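Local coordinates for PCF11 protein (Saccharomyces cerevisiae, PDB 1SZ9), which binds the carboxy-terminal domain of RNA polymerase II through its CTD-interacting domain and probably acts in 3'-end processing of mRNA, at residues N88-T93 / I106-L111; E49-K54 / L61-A66; D68-N73 / I80-N85; R92-V97 / A138-L143. All blocks are in the same frame, centred on the assembly; numbering follows the deposited sequence.

Interaction 1 (N88-T93 / I106-L111); sequences NLYKRT and INMFKL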
loop_
_atom_site.group_PDB
_atom_site.type_symbol
_atom_site.label_atom_id
_atom_site.label_comp_id
_atom_site.label_asym_id
_atom_site.label_seq_id
_atom_site.Cartn_x
_atom_site.Cartn_y
_atom_site.Cartn_z
ATOM N N ASN A 88 1.152 5.478 -9.951
ATOM C CA ASN A 88 2.206 4.804 -10.710
ATOM C C ASN A 88 2.516 3.438 -10.121
ATOM O O ASN A 88 2.703 2.480 -10.851
ATOM C CB ASN A 88 3.493 5.639 -10.751
ATOM C CG ASN A 88 3.346 6.875 -11.615
ATOM O OD1 ASN A 88 2.392 6.989 -12.372
ATOM N ND2 ASN A 88 4.298 7.798 -11.515
ATOM N N LEU A 89 2.583 3.355 -8.794
ATOM C CA LEU A 89 2.863 2.083 -8.133
ATOM C C LEU A 89 1.762 1.052 -8.392
ATOM O O LEU A 89 2.033 -0.106 -8.679
ATOM C CB LEU A 89 3.008 2.286 -6.614
ATOM C CG LEU A 89 4.415 2.634 -6.115
ATOM C CD1 LEU A 89 4.385 2.922 -4.615
ATOM C CD2 LEU A 89 5.358 1.476 -6.425
ATOM N N TYR A 90 0.520 1.492 -8.272
ATOM C CA TYR A 90 -0.620 0.622 -8.470
ATOM C C TYR A 90 -0.687 0.091 -9.897
ATOM O O TYR A 90 -0.802 -1.111 -10.113
ATOM C CB TYR A 90 -1.908 1.372 -8.117
ATOM C CG TYR A 90 -3.160 0.513 -8.209
ATOM C CD1 TYR A 90 -3.744 0.218 -9.438
ATOM C CD2 TYR A 90 -3.744 -0.016 -7.065
ATOM C CE1 TYR A 90 -4.889 -0.587 -9.521
ATOM C CE2 TYR A 90 -4.877 -0.812 -7.136
ATOM C CZ TYR A 90 -5.446 -1.092 -8.367
ATOM O OH TYR A 90 -6.578 -1.866 -8.431
ATOM N N LYS A 91 -0.640 1.002 -10.861
ATOM C CA LYS A 91 -0.693 0.655 -12.269
ATOM C C LYS A 91 0.453 -0.284 -12.670
ATOM O O LYS A 91 0.231 -1.278 -13.352
ATOM C CB LYS A 91 -0.625 1.934 -13.119
ATOM C CG LYS A 91 -0.450 1.685 -14.617
ATOM C CD LYS A 91 -0.643 2.963 -15.441
ATOM C CE LYS A 91 -0.452 2.693 -16.954
ATOM N NZ LYS A 91 -0.704 3.916 -17.801
ATOM N N ARG A 92 1.673 0.029 -12.245
ATOM C CA ARG A 92 2.812 -0.816 -12.602
ATOM C C ARG A 92 2.656 -2.212 -12.024
ATOM O O ARG A 92 2.940 -3.196 -12.705
ATOM C CB ARG A 92 4.132 -0.188 -12.124
ATOM C CG ARG A 92 4.582 0.963 -13.017
ATOM C CD ARG A 92 5.623 1.855 -12.358
ATOM N NE ARG A 92 5.788 3.103 -13.106
ATOM C CZ ARG A 92 6.442 4.173 -12.657
ATOM N NH1 ARG A 92 7.006 4.163 -11.453
ATOM N NH2 ARG A 92 6.516 5.264 -13.412
ATOM N N THR A 93 2.188 -2.297 -10.780
ATOM C CA THR A 93 1.992 -3.594 -10.143
ATOM C C THR A 93 0.924 -4.393 -10.877
ATOM O O THR A 93 1.116 -5.561 -11.189
ATOM C CB THR A 93 1.573 -3.423 -8.658
ATOM O OG1 THR A 93 2.625 -2.754 -7.971
ATOM C CG2 THR A 93 1.317 -4.787 -7.963
ATOM N N ILE A 106 -8.143 -4.915 -7.249
ATOM C CA ILE A 106 -9.357 -4.165 -7.564
ATOM C C ILE A 106 -10.238 -3.991 -6.328
ATOM O O ILE A 106 -10.757 -2.904 -6.073
ATOM C CB ILE A 106 -10.148 -4.872 -8.706
ATOM C CG1 ILE A 106 -9.346 -4.752 -10.016
ATOM C CG2 ILE A 106 -11.594 -4.274 -8.845
ATOM C CD1 ILE A 106 -9.777 -5.761 -11.095
ATOM N N ASN A 107 -10.418 -5.069 -5.572
ATOM C CA ASN A 107 -11.234 -4.994 -4.366
ATOM C C ASN A 107 -10.596 -4.022 -3.380
ATOM O O ASN A 107 -11.286 -3.231 -2.739
ATOM C CB ASN A 107 -11.402 -6.390 -3.754
ATOM C CG ASN A 107 -12.353 -7.257 -4.578
ATOM O OD1 ASN A 107 -13.083 -6.736 -5.416
ATOM N ND2 ASN A 107 -12.348 -8.563 -4.345
ATOM N N MET A 108 -9.268 -4.065 -3.292
ATOM C CA MET A 108 -8.548 -3.170 -2.394
ATOM C C MET A 108 -8.812 -1.715 -2.783
ATOM O O MET A 108 -9.047 -0.862 -1.916
ATOM C CB MET A 108 -7.043 -3.474 -2.436
ATOM C CG MET A 108 -6.173 -2.511 -1.624
ATOM S SD MET A 108 -4.419 -2.949 -1.824
ATOM C CE MET A 108 -4.171 -2.438 -3.603
ATOM N N PHE A 109 -8.764 -1.436 -4.081
ATOM C CA PHE A 109 -9.034 -0.089 -4.598
ATOM C C PHE A 109 -10.472 0.346 -4.252
ATOM O O PHE A 109 -10.713 1.489 -3.857
ATOM C CB PHE A 109 -8.844 -0.077 -6.112
ATOM C CG PHE A 109 -9.411 1.139 -6.785
ATOM C CD1 PHE A 109 -8.774 2.382 -6.670
ATOM C CD2 PHE A 109 -10.612 1.058 -7.478
ATOM C CE1 PHE A 109 -9.332 3.527 -7.231
ATOM C CE2 PHE A 109 -11.183 2.209 -8.047
ATOM C CZ PHE A 109 -10.542 3.443 -7.918
ATOM N N LYS A 110 -11.428 -0.566 -4.422
ATOM C CA LYS A 110 -12.812 -0.263 -4.095
ATOM C C LYS A 110 -12.950 0.212 -2.650
ATOM O O LYS A 110 -13.658 1.171 -2.380
ATOM C CB LYS A 110 -13.708 -1.489 -4.286
ATOM C CG LYS A 110 -14.191 -1.732 -5.711
ATOM C CD LYS A 110 -15.198 -2.872 -5.676
ATOM C CE LYS A 110 -15.809 -3.149 -7.025
ATOM N NZ LYS A 110 -16.882 -4.167 -6.852
ATOM N N LEU A 111 -12.274 -0.459 -1.720
ATOM C CA LEU A 111 -12.376 -0.048 -0.320
ATOM C C LEU A 111 -11.660 1.277 -0.066
ATOM O O LEU A 111 -11.977 1.959 0.907
ATOM C CB LEU A 111 -11.833 -1.138 0.610
ATOM C CG LEU A 111 -12.563 -2.478 0.529
ATOM C CD1 LEU A 111 -11.959 -3.435 1.547
ATOM C CD2 LEU A 111 -14.062 -2.294 0.800
#
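Y90 supplies more than half of the surface buried between these segments of helices 86-95 and 99-112, setting its ring between M108 and F109 of the partner helix. The two short segments run nearly antiparallel, at 157°, yet their axes stay 12.6 Å apart, a spacing that a long aromatic side chain can span. With CG anti to the backbone N (chi1 -176°), the phenol is carried straight across toward the other helix. Ring carbon CE2 of Y90 meets two groups, both oblique to the ring: the methyl CE of M108 at 4.0 Å, brought round by a bend at the last methionine torsion, and CB of F109 at 4.2 Å. M108 and Y90 slide past each other in opposite directions, whereas F109 crosses the tyrosine at about a right angle and also packs on I131 and L135 of helix 125-137. Y90 OH lies 3.7 Å from F109 CB and makes a weak hydrogen bond to the carbonyl of L105. Were only a methyl present at Y90, as in an alanine, the M108 methyl and F109 CB would probably lose this ring and the L105 carbonyl its hydroxyl partner. The chemistry is thus chiefly apolar, with the buried phenol oxygen weakly bonded to neighbouring backbone.

Interaction 2 (E49-K54 / L61-A66); sequences ESRIEK and LYAFYA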
loop_
_atom_site.group_PDB
_atom_site.type_symbol
_atom_site.label_atom_id
_atom_site.label_comp_id
_atom_site.label_asym_id
_atom_site.label_seq_id
_atom_site.Cartn_x
_atom_site.Cartn_y
_atom_site.Cartn_z
ATOM N N GLU A 49 7.258 1.075 -0.659
ATOM C CA GLU A 49 7.191 1.315 -2.105
ATOM C C GLU A 49 8.317 0.566 -2.807
ATOM O O GLU A 49 8.120 0.013 -3.893
ATOM C CB GLU A 49 7.273 2.813 -2.436
ATOM C CG GLU A 49 6.146 3.639 -1.807
ATOM C CD GLU A 49 5.940 4.999 -2.466
ATOM O OE1 GLU A 49 6.886 5.517 -3.088
ATOM O OE2 GLU A 49 4.825 5.562 -2.358
ATOM N N SER A 50 9.488 0.542 -2.172
ATOM C CA SER A 50 10.636 -0.166 -2.726
ATOM C C SER A 50 10.305 -1.656 -2.829
ATOM O O SER A 50 10.536 -2.274 -3.874
ATOM C CB SER A 50 11.880 0.059 -1.843
ATOM O OG SER A 50 12.964 -0.723 -2.301
ATOM N N ARG A 51 9.760 -2.236 -1.754
ATOM C CA ARG A 51 9.385 -3.655 -1.786
ATOM C C ARG A 51 8.357 -3.933 -2.895
ATOM O O ARG A 51 8.502 -4.885 -3.663
ATOM C CB ARG A 51 8.828 -4.138 -0.424
ATOM C CG ARG A 51 7.980 -5.410 -0.561
ATOM C CD ARG A 51 8.227 -6.551 0.435
ATOM N NE ARG A 51 9.509 -7.207 0.240
ATOM C CZ ARG A 51 9.711 -8.524 0.199
ATOM N NH1 ARG A 51 8.711 -9.397 0.336
ATOM N NH2 ARG A 51 10.946 -8.973 0.023
ATOM N N ILE A 52 7.321 -3.103 -2.994
ATOM C CA ILE A 52 6.313 -3.298 -4.032
ATOM C C ILE A 52 6.944 -3.293 -5.427
ATOM O O ILE A 52 6.585 -4.086 -6.306
ATOM C CB ILE A 52 5.237 -2.198 -3.957
ATOM C CG1 ILE A 52 4.395 -2.402 -2.685
ATOM C CG2 ILE A 52 4.359 -2.223 -5.213
ATOM C CD1 ILE A 52 3.488 -1.224 -2.348
ATOM N N GLU A 53 7.893 -2.394 -5.623
ATOM C CA GLU A 53 8.569 -2.272 -6.902
ATOM C C GLU A 53 9.546 -3.410 -7.185
ATOM O O GLU A 53 9.641 -3.887 -8.315
ATOM C CB GLU A 53 9.307 -0.938 -6.944
ATOM C CG GLU A 53 9.983 -0.628 -8.252
ATOM C CD GLU A 53 10.409 0.825 -8.319
ATOM O OE1 GLU A 53 11.299 1.217 -7.533
ATOM O OE2 GLU A 53 9.840 1.572 -9.147
ATOM N N LYS A 54 10.260 -3.852 -6.155
ATOM C CA LYS A 54 11.263 -4.910 -6.293
ATOM C C LYS A 54 10.806 -6.359 -6.234
ATOM O O LYS A 54 11.138 -7.145 -7.123
ATOM C CB LYS A 54 12.363 -4.735 -5.239
ATOM C CG LYS A 54 13.452 -3.719 -5.572
ATOM C CD LYS A 54 12.915 -2.326 -5.821
ATOM C CE LYS A 54 14.078 -1.351 -5.970
ATOM N NZ LYS A 54 13.652 0.051 -6.215
ATOM N N LEU A 61 1.428 -7.919 -3.828
ATOM C CA LEU A 61 0.098 -7.740 -3.240
ATOM C C LEU A 61 0.185 -7.595 -1.725
ATOM O O LEU A 61 -0.428 -6.719 -1.151
ATOM C CB LEU A 61 -0.818 -8.934 -3.550
ATOM C CG LEU A 61 -2.235 -8.889 -2.941
ATOM C CD1 LEU A 61 -2.985 -7.658 -3.479
ATOM C CD2 LEU A 61 -3.021 -10.173 -3.272
ATOM N N TYR A 62 0.958 -8.464 -1.087
ATOM C CA TYR A 62 1.061 -8.426 0.367
ATOM C C TYR A 62 1.723 -7.149 0.873
ATOM O O TYR A 62 1.369 -6.649 1.940
ATOM C CB TYR A 62 1.767 -9.692 0.852
ATOM C CG TYR A 62 1.160 -10.921 0.203
ATOM C CD1 TYR A 62 -0.219 -11.155 0.256
ATOM C CD2 TYR A 62 1.954 -11.828 -0.500
ATOM C CE1 TYR A 62 -0.789 -12.268 -0.387
ATOM C CE2 TYR A 62 1.406 -12.935 -1.140
ATOM C CZ TYR A 62 0.034 -13.149 -1.083
ATOM O OH TYR A 62 -0.501 -14.228 -1.742
ATOM N N ALA A 63 2.649 -6.598 0.090
ATOM C CA ALA A 63 3.300 -5.339 0.458
ATOM C C ALA A 63 2.238 -4.233 0.338
ATOM O O ALA A 63 2.210 -3.296 1.142
ATOM C CB ALA A 63 4.495 -5.042 -0.483
ATOM N N PHE A 64 1.382 -4.324 -0.678
ATOM C CA PHE A 64 0.295 -3.343 -0.819
ATOM C C PHE A 64 -0.697 -3.513 0.353
ATOM O O PHE A 64 -1.337 -2.547 0.773
ATOM C CB PHE A 64 -0.449 -3.521 -2.151
ATOM C CG PHE A 64 -0.266 -2.365 -3.108
ATOM C CD1 PHE A 64 -0.755 -1.094 -2.792
ATOM C CD2 PHE A 64 0.379 -2.553 -4.335
ATOM C CE1 PHE A 64 -0.609 -0.026 -3.675
ATOM C CE2 PHE A 64 0.534 -1.487 -5.233
ATOM C CZ PHE A 64 0.036 -0.217 -4.900
ATOM N N TYR A 65 -0.841 -4.731 0.874
ATOM C CA TYR A 65 -1.748 -4.913 2.025
ATOM C C TYR A 65 -1.125 -4.243 3.239
ATOM O O TYR A 65 -1.828 -3.729 4.099
ATOM C CB TYR A 65 -2.031 -6.392 2.323
ATOM C CG TYR A 65 -2.988 -7.075 1.358
ATOM C CD1 TYR A 65 -3.709 -6.352 0.400
ATOM C CD2 TYR A 65 -3.196 -8.453 1.426
ATOM C CE1 TYR A 65 -4.628 -7.006 -0.474
ATOM C CE2 TYR A 65 -4.097 -9.102 0.572
ATOM C CZ TYR A 65 -4.810 -8.369 -0.371
ATOM O OH TYR A 65 -5.732 -9.016 -1.171
ATOM N N ALA A 66 0.208 -4.226 3.302
ATOM C CA ALA A 66 0.886 -3.540 4.401
ATOM C C ALA A 66 0.588 -2.024 4.279
ATOM O O ALA A 66 0.227 -1.363 5.257
ATOM C CB ALA A 66 2.385 -3.793 4.322
#
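A63 and F64 receive R51 and I52 in an antiparallel helix pair, the successive-helix packing from which the all-helical, ARM-like CID fold is built. Helices 41-54 and 57-73 are joined by a short connection, and here their axes pass 8.8 Å apart at 163°. A63 comes first along the second segment. Its small methyl lets the backbones draw close, and A63 CB meets the methylene I52 CG1 at 3.4 Å, tighter than usual for two carbons. On the same methyl, A63 CB lies 3.5 Å from R51 CG, so the aliphatic root of the arginine lies along the contact while its guanidinium goes on to a weak hydrogen bond with Q59 and a long, weak ion pair with E17. F64 follows, crossing I52 at about a right angle. Both isoleucine branches reach this ring: CG1, anti to the carbonyl carbon (chi1 -70°), sends CD1 above the ring, and I52 CG2 approaches F64 CE2 at 3.9 Å. I52 also packs against L89 and T93 of helix 86-95, so that I52, from helix 41-54, is buried against helices 57-73 and 86-95. Shortening I52 to an alanine is likely to strip the F64 face of its methyl cover and leave the ring freer to turn. The CH-pi contact is nearly central: I52 CD1 stands 4.0 Å from the F64 ring centroid, only 12° off the ring normal.

Interaction 3 (D68-N73 / I80-N85); sequences DSICKN and IYFSRN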
loop_
_atom_site.group_PDB
_atom_site.type_symbol
_atom_site.label_atom_id
_atom_site.label_comp_id
_atom_site.label_asym_id
_atom_site.label_seq_id
_atom_site.Cartn_x
_atom_site.Cartn_y
_atom_site.Cartn_z
ATOM N N ASP A 68 -1.881 -0.641 2.725
ATOM C CA ASP A 68 -3.310 -0.491 2.988
ATOM C C ASP A 68 -3.611 -0.442 4.499
ATOM O O ASP A 68 -4.343 0.425 4.961
ATOM C CB ASP A 68 -4.067 -1.676 2.365
ATOM C CG ASP A 68 -5.567 -1.569 2.541
ATOM O OD1 ASP A 68 -6.209 -0.803 1.800
ATOM O OD2 ASP A 68 -6.107 -2.250 3.428
ATOM N N SER A 69 -3.044 -1.379 5.255
ATOM C CA SER A 69 -3.278 -1.442 6.700
ATOM C C SER A 69 -2.770 -0.177 7.396
ATOM O O SER A 69 -3.474 0.427 8.205
ATOM C CB SER A 69 -2.617 -2.701 7.288
ATOM O OG SER A 69 -2.821 -2.798 8.688
ATOM N N ILE A 70 -1.555 0.238 7.062
ATOM C CA ILE A 70 -0.986 1.444 7.640
ATOM C C ILE A 70 -1.854 2.679 7.348
ATOM O O ILE A 70 -2.135 3.486 8.240
ATOM C CB ILE A 70 0.460 1.655 7.119
ATOM C CG1 ILE A 70 1.390 0.624 7.786
ATOM C CG2 ILE A 70 0.924 3.104 7.364
ATOM C CD1 ILE A 70 2.727 0.461 7.069
ATOM N N CYS A 71 -2.300 2.830 6.105
ATOM C CA CYS A 71 -3.134 3.974 5.770
ATOM C C CYS A 71 -4.512 3.959 6.429
ATOM O O CYS A 71 -4.976 4.980 6.932
ATOM C CB CYS A 71 -3.290 4.085 4.258
ATOM S SG CYS A 71 -1.766 4.584 3.460
ATOM N N LYS A 72 -5.169 2.805 6.418
ATOM C CA LYS A 72 -6.495 2.675 7.018
ATOM C C LYS A 72 -6.525 2.745 8.551
ATOM O O LYS A 72 -7.486 3.237 9.131
ATOM C CB LYS A 72 -7.131 1.356 6.599
ATOM C CG LYS A 72 -7.805 1.399 5.240
ATOM C CD LYS A 72 -8.399 0.053 4.898
ATOM C CE LYS A 72 -9.158 0.091 3.575
ATOM N NZ LYS A 72 -9.546 -1.293 3.199
ATOM N N ASN A 73 -5.479 2.254 9.204
ATOM C CA ASN A 73 -5.468 2.227 10.661
ATOM C C ASN A 73 -4.678 3.321 11.340
ATOM O O ASN A 73 -4.978 3.681 12.477
ATOM C CB ASN A 73 -4.987 0.859 11.144
ATOM C CG ASN A 73 -5.864 -0.263 10.624
ATOM O OD1 ASN A 73 -7.076 -0.247 10.826
ATOM N ND2 ASN A 73 -5.262 -1.231 9.944
ATOM N N ILE A 80 -1.104 10.686 3.210
ATOM C CA ILE A 80 -0.582 11.793 2.418
ATOM C C ILE A 80 0.657 11.360 1.650
ATOM O O ILE A 80 0.736 11.540 0.435
ATOM C CB ILE A 80 -0.226 13.007 3.324
ATOM C CG1 ILE A 80 -1.504 13.553 3.977
ATOM C CG2 ILE A 80 0.459 14.099 2.514
ATOM C CD1 ILE A 80 -1.247 14.578 5.064
ATOM N N TYR A 81 1.619 10.773 2.352
ATOM C CA TYR A 81 2.854 10.337 1.713
ATOM C C TYR A 81 2.693 9.286 0.614
ATOM O O TYR A 81 3.289 9.430 -0.443
ATOM C CB TYR A 81 3.840 9.825 2.759
ATOM C CG TYR A 81 4.278 10.867 3.773
ATOM C CD1 TYR A 81 3.840 12.199 3.686
ATOM C CD2 TYR A 81 5.129 10.518 4.820
ATOM C CE1 TYR A 81 4.239 13.156 4.624
ATOM C CE2 TYR A 81 5.538 11.459 5.764
ATOM C CZ TYR A 81 5.088 12.776 5.662
ATOM O OH TYR A 81 5.470 13.692 6.611
ATOM N N PHE A 82 1.917 8.225 0.862
ATOM C CA PHE A 82 1.714 7.178 -0.156
ATOM C C PHE A 82 0.925 7.689 -1.366
ATOM O O PHE A 82 1.023 7.113 -2.449
ATOM C CB PHE A 82 0.965 5.968 0.430
ATOM C CG PHE A 82 1.829 5.040 1.230
ATOM C CD1 PHE A 82 2.918 4.380 0.624
ATOM C CD2 PHE A 82 1.546 4.786 2.578
ATOM C CE1 PHE A 82 3.711 3.473 1.350
ATOM C CE2 PHE A 82 2.329 3.890 3.304
ATOM C CZ PHE A 82 3.415 3.229 2.689
ATOM N N SER A 83 0.138 8.754 -1.183
ATOM C CA SER A 83 -0.661 9.305 -2.288
ATOM C C SER A 83 0.191 9.758 -3.463
ATOM O O SER A 83 -0.264 9.712 -4.600
ATOM C CB SER A 83 -1.494 10.527 -1.856
ATOM O OG SER A 83 -2.609 10.154 -1.070
ATOM N N ARG A 84 1.411 10.211 -3.186
ATOM C CA ARG A 84 2.256 10.714 -4.255
ATOM C C ARG A 84 2.598 9.732 -5.368
ATOM O O ARG A 84 2.520 10.090 -6.543
ATOM C CB ARG A 84 3.559 11.309 -3.704
ATOM C CG ARG A 84 4.421 11.908 -4.827
ATOM C CD ARG A 84 5.463 12.858 -4.294
ATOM N NE ARG A 84 4.858 13.867 -3.427
ATOM C CZ ARG A 84 5.532 14.519 -2.492
ATOM N NH1 ARG A 84 6.826 14.265 -2.331
ATOM N NH2 ARG A 84 4.912 15.377 -1.686
ATOM N N ASN A 85 2.992 8.511 -5.019
ATOM C CA ASN A 85 3.329 7.543 -6.058
ATOM C C ASN A 85 2.287 6.430 -6.203
ATOM O O ASN A 85 2.475 5.510 -6.982
ATOM C CB ASN A 85 4.723 6.933 -5.796
ATOM C CG ASN A 85 5.811 7.999 -5.667
ATOM O OD1 ASN A 85 5.740 9.042 -6.301
ATOM N ND2 ASN A 85 6.821 7.730 -4.846
#
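C71 and F82 form a sulfur-aromatic contact between the last turns of helix 57-73 and the short helix 78-83, consecutive helices in the all-helical CID fold. The two backbones are well separated, the nearest CA atoms, those of C71 and F82, lying 8.3 Å apart, and the sulfur and the ring meet between the helices. Apolar packing across the segments rests on this one ring. I70 brings its CG2 methyl to the ring edge near its plane, 4.4 Å from CE2 of F82. I70 also packs on I48 of helix 41-54 and on T31 and A34 of helix 24-36. F82 in turn leans on V45 and E49, so it too packs on helix 41-54. Polar side-chain bonds run within 68-73 or lead outward. K72 NZ pairs with D68 OD2 at 3.6 Å in a salt bridge along the helix, while the other carboxylate oxygen, OD1, accepts a hydrogen bond from the indole of W112. The sulfur contact itself is oblique: placed anti to the carbonyl carbon (chi1 -70°), C71 SG lies 4.7 Å from the centroid of the F82 ring, 66° off its normal. Its nearest approach is to one ring carbon, with C71 SG 3.4 Å from F82 CD2.

Interaction 4 (R92-V97 / A138-L143); sequences RTYLLV and ASAAAL. Unlike the reference sequence in segment 138-143: A141 (reference Leu), A142 (reference His), L143 (reference Gln).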
loop_
_atom_site.group_PDB
_atom_site.type_symbol
_atom_site.label_atom_id
_atom_site.label_comp_id
_atom_site.label_asym_id
_atom_site.label_seq_id
_atom_site.Cartn_x
_atom_site.Cartn_y
_atom_site.Cartn_z
ATOM N N ARG A 92 1.673 0.029 -12.245
ATOM C CA ARG A 92 2.812 -0.816 -12.602
ATOM C C ARG A 92 2.656 -2.212 -12.024
ATOM O O ARG A 92 2.940 -3.196 -12.705
ATOM C CB ARG A 92 4.132 -0.188 -12.124
ATOM C CG ARG A 92 4.582 0.963 -13.017
ATOM C CD ARG A 92 5.623 1.855 -12.358
ATOM N NE ARG A 92 5.788 3.103 -13.106
ATOM C CZ ARG A 92 6.442 4.173 -12.657
ATOM N NH1 ARG A 92 7.006 4.163 -11.453
ATOM N NH2 ARG A 92 6.516 5.264 -13.412
ATOM N N THR A 93 2.188 -2.297 -10.780
ATOM C CA THR A 93 1.992 -3.594 -10.143
ATOM C C THR A 93 0.924 -4.393 -10.877
ATOM O O THR A 93 1.116 -5.561 -11.189
ATOM C CB THR A 93 1.573 -3.423 -8.658
ATOM O OG1 THR A 93 2.625 -2.754 -7.971
ATOM C CG2 THR A 93 1.317 -4.787 -7.963
ATOM N N TYR A 94 -0.201 -3.740 -11.145
ATOM C CA TYR A 94 -1.323 -4.361 -11.836
ATOM C C TYR A 94 -0.876 -4.964 -13.172
ATOM O O TYR A 94 -1.275 -6.070 -13.540
ATOM C CB TYR A 94 -2.422 -3.308 -12.080
ATOM C CG TYR A 94 -3.723 -3.893 -12.586
ATOM C CD1 TYR A 94 -3.864 -4.278 -13.916
ATOM C CD2 TYR A 94 -4.815 -4.074 -11.726
ATOM C CE1 TYR A 94 -5.061 -4.827 -14.392
ATOM C CE2 TYR A 94 -6.024 -4.639 -12.191
ATOM C CZ TYR A 94 -6.133 -5.005 -13.520
ATOM O OH TYR A 94 -7.298 -5.542 -13.999
ATOM N N LEU A 95 -0.036 -4.228 -13.890
ATOM C CA LEU A 95 0.460 -4.683 -15.187
ATOM C C LEU A 95 1.444 -5.846 -15.087
ATOM O O LEU A 95 1.727 -6.518 -16.091
ATOM C CB LEU A 95 1.120 -3.504 -15.924
ATOM C CG LEU A 95 0.133 -2.386 -16.302
ATOM C CD1 LEU A 95 0.879 -1.191 -16.842
ATOM C CD2 LEU A 95 -0.882 -2.918 -17.339
ATOM N N LEU A 96 1.944 -6.092 -13.879
ATOM C CA LEU A 96 2.931 -7.156 -13.662
ATOM C C LEU A 96 2.474 -8.347 -12.844
ATOM O O LEU A 96 3.283 -9.201 -12.479
ATOM C CB LEU A 96 4.210 -6.554 -13.048
ATOM C CG LEU A 96 5.012 -5.602 -13.976
ATOM C CD1 LEU A 96 6.133 -4.902 -13.199
ATOM C CD2 LEU A 96 5.593 -6.388 -15.160
ATOM N N VAL A 97 1.182 -8.431 -12.544
ATOM C CA VAL A 97 0.712 -9.580 -11.772
ATOM C C VAL A 97 -0.382 -10.334 -12.505
ATOM O O VAL A 97 -0.962 -9.835 -13.474
ATOM C CB VAL A 97 0.197 -9.167 -10.371
ATOM C CG1 VAL A 97 1.340 -8.498 -9.582
ATOM C CG2 VAL A 97 -1.028 -8.236 -10.507
ATOM N N ALA A 138 -8.590 -1.061 -18.625
ATOM C CA ALA A 138 -8.090 -2.426 -18.534
ATOM C C ALA A 138 -9.265 -3.402 -18.404
ATOM O O ALA A 138 -9.088 -4.556 -18.001
ATOM C CB ALA A 138 -7.146 -2.561 -17.334
ATOM N N SER A 139 -10.463 -2.930 -18.754
ATOM C CA SER A 139 -11.683 -3.741 -18.672
ATOM C C SER A 139 -11.784 -4.337 -17.271
ATOM O O SER A 139 -12.169 -5.495 -17.109
ATOM C CB SER A 139 -11.655 -4.876 -19.698
ATOM O OG SER A 139 -11.191 -4.408 -20.947
ATOM N N ALA A 140 -11.475 -3.527 -16.264
ATOM C CA ALA A 140 -11.477 -3.995 -14.881
ATOM C C ALA A 140 -12.429 -3.239 -13.963
ATOM O O ALA A 140 -12.610 -3.623 -12.820
ATOM C CB ALA A 140 -10.046 -3.930 -14.322
ATOM N N ALA A 141 -13.016 -2.163 -14.468
ATOM C CA ALA A 141 -13.974 -1.348 -13.715
ATOM C C ALA A 141 -15.007 -0.888 -14.730
ATOM O O ALA A 141 -14.682 -0.741 -15.915
ATOM C CB ALA A 141 -13.274 -0.117 -13.072
ATOM N N ALA A 142 -16.234 -0.660 -14.266
ATOM C CA ALA A 142 -17.325 -0.239 -15.149
ATOM C C ALA A 142 -17.295 1.229 -15.538
ATOM O O ALA A 142 -16.616 2.044 -14.925
ATOM C CB ALA A 142 -18.694 -0.589 -14.539
ATOM N N LEU A 143 -18.107 1.528 -16.546
ATOM C CA LEU A 143 -18.243 2.828 -17.203
ATOM C C LEU A 143 -17.284 2.545 -18.346
ATOM O O LEU A 143 -16.731 3.443 -18.980
ATOM C CB LEU A 143 -17.763 3.993 -16.328
ATOM C CG LEU A 143 -18.706 4.331 -15.168
ATOM C CD1 LEU A 143 -18.232 5.598 -14.468
ATOM C CD2 LEU A 143 -20.123 4.520 -15.699
HETATM O O HOH W 1 -7.313 -6.263 -16.551
#
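Helix 86-95 ends within segment 92-97, where L96 N bonds to T93 O at 2.9 Å, and it faces the irregular chain that follows helix 125-137. Y94 makes the contact from the helix side. A chi1 of -170° carries its phenol out from the helix toward two alanine methyls, both set obliquely to the ring. A138 CB lies 4.3 Å from Y94 CE1, and A140 CB comes within 3.2 Å of Y94 OH. The alanines are brought together by a Schellman motif that closes helix 125-137, with S139 at positive phi as its C-prime residue and A140 N turned back to L135 O. Around the tyrosine, F134 presents an edge-to-face ring partner, and L105 and I106 of helix 99-112 add further packing. One water joins the two sides, lying in the plane of the ring at its edge: it is 2.7 Å from Y94 OH and donates to the A138 carbonyl O at 2.9 Å.

Interactions 1, 2 and 3 are buried and apolar across their segments, whereas interaction 4, with its centre about 16 Å from that of the chain, is only partly buried and adds a water bridge. Helix 86-95 serves both interaction 1 and interaction 4, using Y90 and Y94 one turn apart; I106 of the former touches A140 and Y94 of the latter. Helix 57-73 likewise serves interactions 2 and 3, which are also tied by the bond between E49 and N85. T93 packs on I52 and F64, linking interaction 2 to helix 86-95. The small A63 goes with close helices in interaction 2, while aromatic rings span wider gaps in interactions 1 and 3.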